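Local coordinates for protein D-aminoacyl-tRNA deacylase (Archaeoglobus fulgidus, PDB 1YQE) that probably removes D-amino acids mischarged onto tRNA, hydrolysing D-aminoacyl-tRNA to free tRNA and the D-amino acid as a zinc-dependent enzyme, at residues F223-V232 against V250-A261. Sequence-based numbering, arbitrary orientation.
Sequences FEHLTAEFLV and VNSAVKKIVNEA
Phe223 lays one face of its ring over Val254 at the start of helix 252-265. Val254 CG1 points at the centre of that face, a CH-pi contact 4.1 Å from the centroid and 10° off the normal. Val254 CG2 lies 3.7 Å from Phe223 CD1. With chi1 at 67°, CG1 lies between the backbone N and carbonyl carbon and CG2 anti to the N, which turns both methyls to the ring. Farther out, Phe223 CE2 meets Val250 CA at 3.7 Å, and Asn251 ND2 comes obliquely to Phe223 CD2. Asn251 is the N-cap: Asn251 OD1 accepts from Val254 N at 2.7 Å, and ND2 reaches a water shared with Glu224 OE2. Cutting Phe223 back to an alanine is likely to uncover the Val254 methyls and leave a gap beside Val250. Ile257, the next bump, fills the notch edged by Leu226 CB, Ala228 and Leu231 CD1; Ile257 CD1 rests against Leu226 CB at 3.6 Å, just before Thr227 caps Phe230 N. Beyond it the axes of segments 228-232 and 252-261 approach to 8.2 Å and cross at -51°. Small residues permit this: Ala228 CB rests on Glu260 CB, and Ala261 CB sits in a hollow edged by Ala228 O, Leu231 CB (3.5 Å from Ala261 CB) and Val232 CG2. Leu231 CD1 also reaches Val258. Beneath runs the four-stranded parallel sheet: Val194 of strand 189-194 touches Phe223, Leu231, Val254 and Val258, and Val258 continues onto strands 242-245 and 268-271. Side by side on one sheet face lie the helices of two successive beta-alpha-beta units that share strand 242-245.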
loop_
_atom_site.group_PDB
_atom_site.type_symbol
_atom_site.label_atom_id
_atom_site.label_comp_id
_atom_site.label_asym_id
_atom_site.label_seq_id
_atom_site.Cartn_x
_atom_site.Cartn_y
_atom_site.Cartn_z
ATOM N N PHE A 223 15.651 -3.561 11.394
ATOM C CA PHE A 223 16.141 -2.862 12.589
ATOM C C PHE A 223 17.577 -2.339 12.550
ATOM O O PHE A 223 17.819 -1.172 12.852
ATOM C CB PHE A 223 15.994 -3.736 13.846
ATOM C CG PHE A 223 14.572 -3.930 14.313
ATOM C CD1 PHE A 223 13.520 -3.229 13.732
ATOM C CD2 PHE A 223 14.293 -4.817 15.354
ATOM C CE1 PHE A 223 12.210 -3.405 14.179
ATOM C CE2 PHE A 223 12.987 -5.002 15.810
ATOM C CZ PHE A 223 11.944 -4.294 15.220
ATOM N N GLU A 224 18.520 -3.205 12.194
ATOM C CA GLU A 224 19.935 -2.840 12.153
ATOM C C GLU A 224 20.300 -1.775 11.129
ATOM O O GLU A 224 21.338 -1.120 11.250
ATOM C CB GLU A 224 20.798 -4.075 11.890
ATOM C CG GLU A 224 20.725 -5.163 12.946
ATOM C CD GLU A 224 19.360 -5.831 13.021
ATOM O OE1 GLU A 224 18.695 -5.953 11.970
ATOM O OE2 GLU A 224 18.966 -6.247 14.134
ATOM N N HIS A 225 19.456 -1.600 10.121
ATOM C CA HIS A 225 19.721 -0.624 9.074
ATOM C C HIS A 225 18.920 0.662 9.204
ATOM O O HIS A 225 19.134 1.606 8.446
ATOM C CB HIS A 225 19.470 -1.256 7.706
ATOM C CG HIS A 225 20.481 -2.293 7.330
ATOM N ND1 HIS A 225 21.786 -1.980 7.012
ATOM C CD2 HIS A 225 20.383 -3.640 7.231
ATOM C CE1 HIS A 225 22.448 -3.088 6.729
ATOM N NE2 HIS A 225 21.619 -4.109 6.856
ATOM N N LEU A 226 17.996 0.699 10.158
ATOM C CA LEU A 226 17.183 1.891 10.372
ATOM C C LEU A 226 17.980 2.929 11.144
ATOM O O LEU A 226 18.813 2.585 11.978
ATOM C CB LEU A 226 15.932 1.557 11.186
ATOM C CG LEU A 226 14.842 0.643 10.632
ATOM C CD1 LEU A 226 13.821 0.403 11.739
ATOM C CD2 LEU A 226 14.175 1.279 9.411
ATOM N N THR A 227 17.726 4.202 10.856
ATOM C CA THR A 227 18.376 5.296 11.566
ATOM C C THR A 227 17.257 6.228 12.009
ATOM O O THR A 227 16.151 6.166 11.475
ATOM C CB THR A 227 19.346 6.085 10.668
ATOM O OG1 THR A 227 18.628 6.643 9.561
ATOM C CG2 THR A 227 20.461 5.173 10.157
ATOM N N ALA A 228 17.532 7.079 12.988
ATOM C CA ALA A 228 16.521 8.007 13.458
ATOM C C ALA A 228 16.097 8.925 12.313
ATOM O O ALA A 228 14.916 9.237 12.175
ATOM C CB ALA A 228 17.059 8.827 14.621
ATOM N N GLU A 229 17.053 9.340 11.482
ATOM C CA GLU A 229 16.739 10.234 10.368
ATOM C C GLU A 229 15.891 9.559 9.293
ATOM O O GLU A 229 15.029 10.193 8.684
ATOM C CB GLU A 229 18.024 10.804 9.753
ATOM C CG GLU A 229 17.773 11.785 8.611
ATOM C CD GLU A 229 16.715 12.837 8.948
ATOM O OE1 GLU A 229 16.869 13.545 9.969
ATOM O OE2 GLU A 229 15.728 12.956 8.185
ATOM N N PHE A 230 16.135 8.275 9.053
ATOM C CA PHE A 230 15.350 7.555 8.065
ATOM C C PHE A 230 13.906 7.475 8.561
ATOM O O PHE A 230 12.967 7.650 7.786
ATOM C CB PHE A 230 15.895 6.142 7.860
ATOM C CG PHE A 230 15.264 5.416 6.703
ATOM C CD1 PHE A 230 15.540 5.797 5.396
ATOM C CD2 PHE A 230 14.378 4.364 6.924
ATOM C CE1 PHE A 230 14.946 5.141 4.320
ATOM C CE2 PHE A 230 13.777 3.702 5.856
ATOM C CZ PHE A 230 14.061 4.090 4.555
ATOM N N LEU A 231 13.730 7.204 9.851
ATOM C CA LEU A 231 12.385 7.124 10.414
ATOM C C LEU A 231 11.671 8.470 10.323
ATOM O O LEU A 231 10.463 8.520 10.102
ATOM C CB LEU A 231 12.428 6.649 11.869
ATOM C CG LEU A 231 12.720 5.157 12.059
ATOM C CD1 LEU A 231 12.681 4.813 13.548
ATOM C CD2 LEU A 231 11.688 4.328 11.298
ATOM N N VAL A 232 12.413 9.561 10.493
ATOM C CA VAL A 232 11.814 10.892 10.393
ATOM C C VAL A 232 11.322 11.113 8.966
ATOM O O VAL A 232 10.249 11.685 8.748
ATOM C CB VAL A 232 12.826 12.000 10.762
ATOM C CG1 VAL A 232 12.304 13.358 10.311
ATOM C CG2 VAL A 232 13.057 12.001 12.265
ATOM N N VAL A 250 10.123 -5.087 18.811
ATOM C CA VAL A 250 11.182 -4.098 18.965
ATOM C C VAL A 250 12.080 -4.348 20.178
ATOM O O VAL A 250 11.615 -4.773 21.237
ATOM C CB VAL A 250 10.602 -2.667 19.084
ATOM C CG1 VAL A 250 9.693 -2.367 17.893
ATOM C CG2 VAL A 250 9.841 -2.520 20.394
ATOM N N ASN A 251 13.372 -4.088 20.012
ATOM C CA ASN A 251 14.322 -4.249 21.104
ATOM C C ASN A 251 14.674 -2.852 21.602
ATOM O O ASN A 251 14.273 -1.856 20.998
ATOM C CB ASN A 251 15.581 -4.985 20.632
ATOM C CG ASN A 251 16.153 -4.405 19.358
ATOM O OD1 ASN A 251 16.327 -3.195 19.235
ATOM N ND2 ASN A 251 16.459 -5.273 18.401
ATOM N N SER A 252 15.413 -2.769 22.702
ATOM C CA SER A 252 15.778 -1.471 23.254
ATOM C C SER A 252 16.597 -0.624 22.287
ATOM O O SER A 252 16.537 0.605 22.329
ATOM C CB SER A 252 16.534 -1.653 24.572
ATOM O OG SER A 252 17.423 -2.751 24.498
ATOM N N ALA A 253 17.355 -1.274 21.411
ATOM C CA ALA A 253 18.174 -0.546 20.447
ATOM C C ALA A 253 17.301 0.214 19.455
ATOM O O ALA A 253 17.507 1.406 19.216
ATOM C CB ALA A 253 19.089 -1.510 19.703
ATOM N N VAL A 254 16.323 -0.475 18.876
ATOM C CA VAL A 254 15.444 0.164 17.909
ATOM C C VAL A 254 14.489 1.142 18.595
ATOM O O VAL A 254 14.103 2.147 18.002
ATOM C CB VAL A 254 14.649 -0.894 17.083
ATOM C CG1 VAL A 254 13.664 -1.631 17.966
ATOM C CG2 VAL A 254 13.945 -0.223 15.910
ATOM N N LYS A 255 14.119 0.865 19.844
ATOM C CA LYS A 255 13.228 1.771 20.564
ATOM C C LYS A 255 13.915 3.119 20.764
ATOM O O LYS A 255 13.265 4.160 20.819
ATOM C CB LYS A 255 12.819 1.185 21.922
ATOM C CG LYS A 255 11.947 -0.060 21.813
ATOM C CD LYS A 255 11.122 -0.308 23.077
ATOM C CE LYS A 255 11.998 -0.519 24.305
ATOM N NZ LYS A 255 11.172 -0.729 25.528
ATOM N N LYS A 256 15.238 3.096 20.860
ATOM C CA LYS A 256 15.997 4.322 21.039
ATOM C C LYS A 256 15.878 5.221 19.808
ATOM O O LYS A 256 15.605 6.414 19.929
ATOM C CB LYS A 256 17.471 4.004 21.302
ATOM C CG LYS A 256 18.331 5.241 21.527
ATOM C CD LYS A 256 19.792 4.871 21.722
ATOM C CE LYS A 256 20.667 6.110 21.864
ATOM N NZ LYS A 256 22.105 5.749 22.014
ATOM N N ILE A 257 16.077 4.650 18.625
ATOM C CA ILE A 257 15.989 5.444 17.410
ATOM C C ILE A 257 14.543 5.837 17.140
ATOM O O ILE A 257 14.283 6.876 16.548
ATOM C CB ILE A 257 16.572 4.701 16.191
ATOM C CG1 ILE A 257 15.712 3.495 15.835
ATOM C CG2 ILE A 257 18.002 4.263 16.494
ATOM C CD1 ILE A 257 16.203 2.749 14.615
ATOM N N VAL A 258 13.601 5.005 17.576
ATOM C CA VAL A 258 12.188 5.331 17.400
ATOM C C VAL A 258 11.890 6.585 18.218
ATOM O O VAL A 258 11.302 7.536 17.715
ATOM C CB VAL A 258 11.272 4.173 17.876
ATOM C CG1 VAL A 258 9.875 4.697 18.203
ATOM C CG2 VAL A 258 11.190 3.110 16.791
ATOM N N ASN A 259 12.309 6.581 19.480
ATOM C CA ASN A 259 12.093 7.724 20.364
ATOM C C ASN A 259 12.815 8.959 19.839
ATOM O O ASN A 259 12.307 10.073 19.943
ATOM C CB ASN A 259 12.566 7.393 21.783
ATOM C CG ASN A 259 11.594 6.493 22.524
ATOM O OD1 ASN A 259 11.881 6.024 23.624
ATOM N ND2 ASN A 259 10.433 6.257 21.927
ATOM N N GLU A 260 13.998 8.754 19.268
ATOM C CA GLU A 260 14.763 9.856 18.700
ATOM C C GLU A 260 13.940 10.481 17.575
ATOM O O GLU A 260 13.738 11.695 17.535
ATOM C CB GLU A 260 16.098 9.356 18.130
ATOM C CG GLU A 260 17.103 8.876 19.167
ATOM C CD GLU A 260 18.423 8.425 18.549
ATOM O OE1 GLU A 260 18.443 7.404 17.832
ATOM O OE2 GLU A 260 19.449 9.096 18.780
ATOM N N ALA A 261 13.460 9.630 16.669
ATOM C CA ALA A 261 12.662 10.063 15.525
ATOM C C ALA A 261 11.374 10.751 15.962
ATOM O O ALA A 261 10.978 11.772 15.394
ATOM C CB ALA A 261 12.341 8.861 14.629
HETATM O O HOH W 1 18.257 -4.279 16.309
#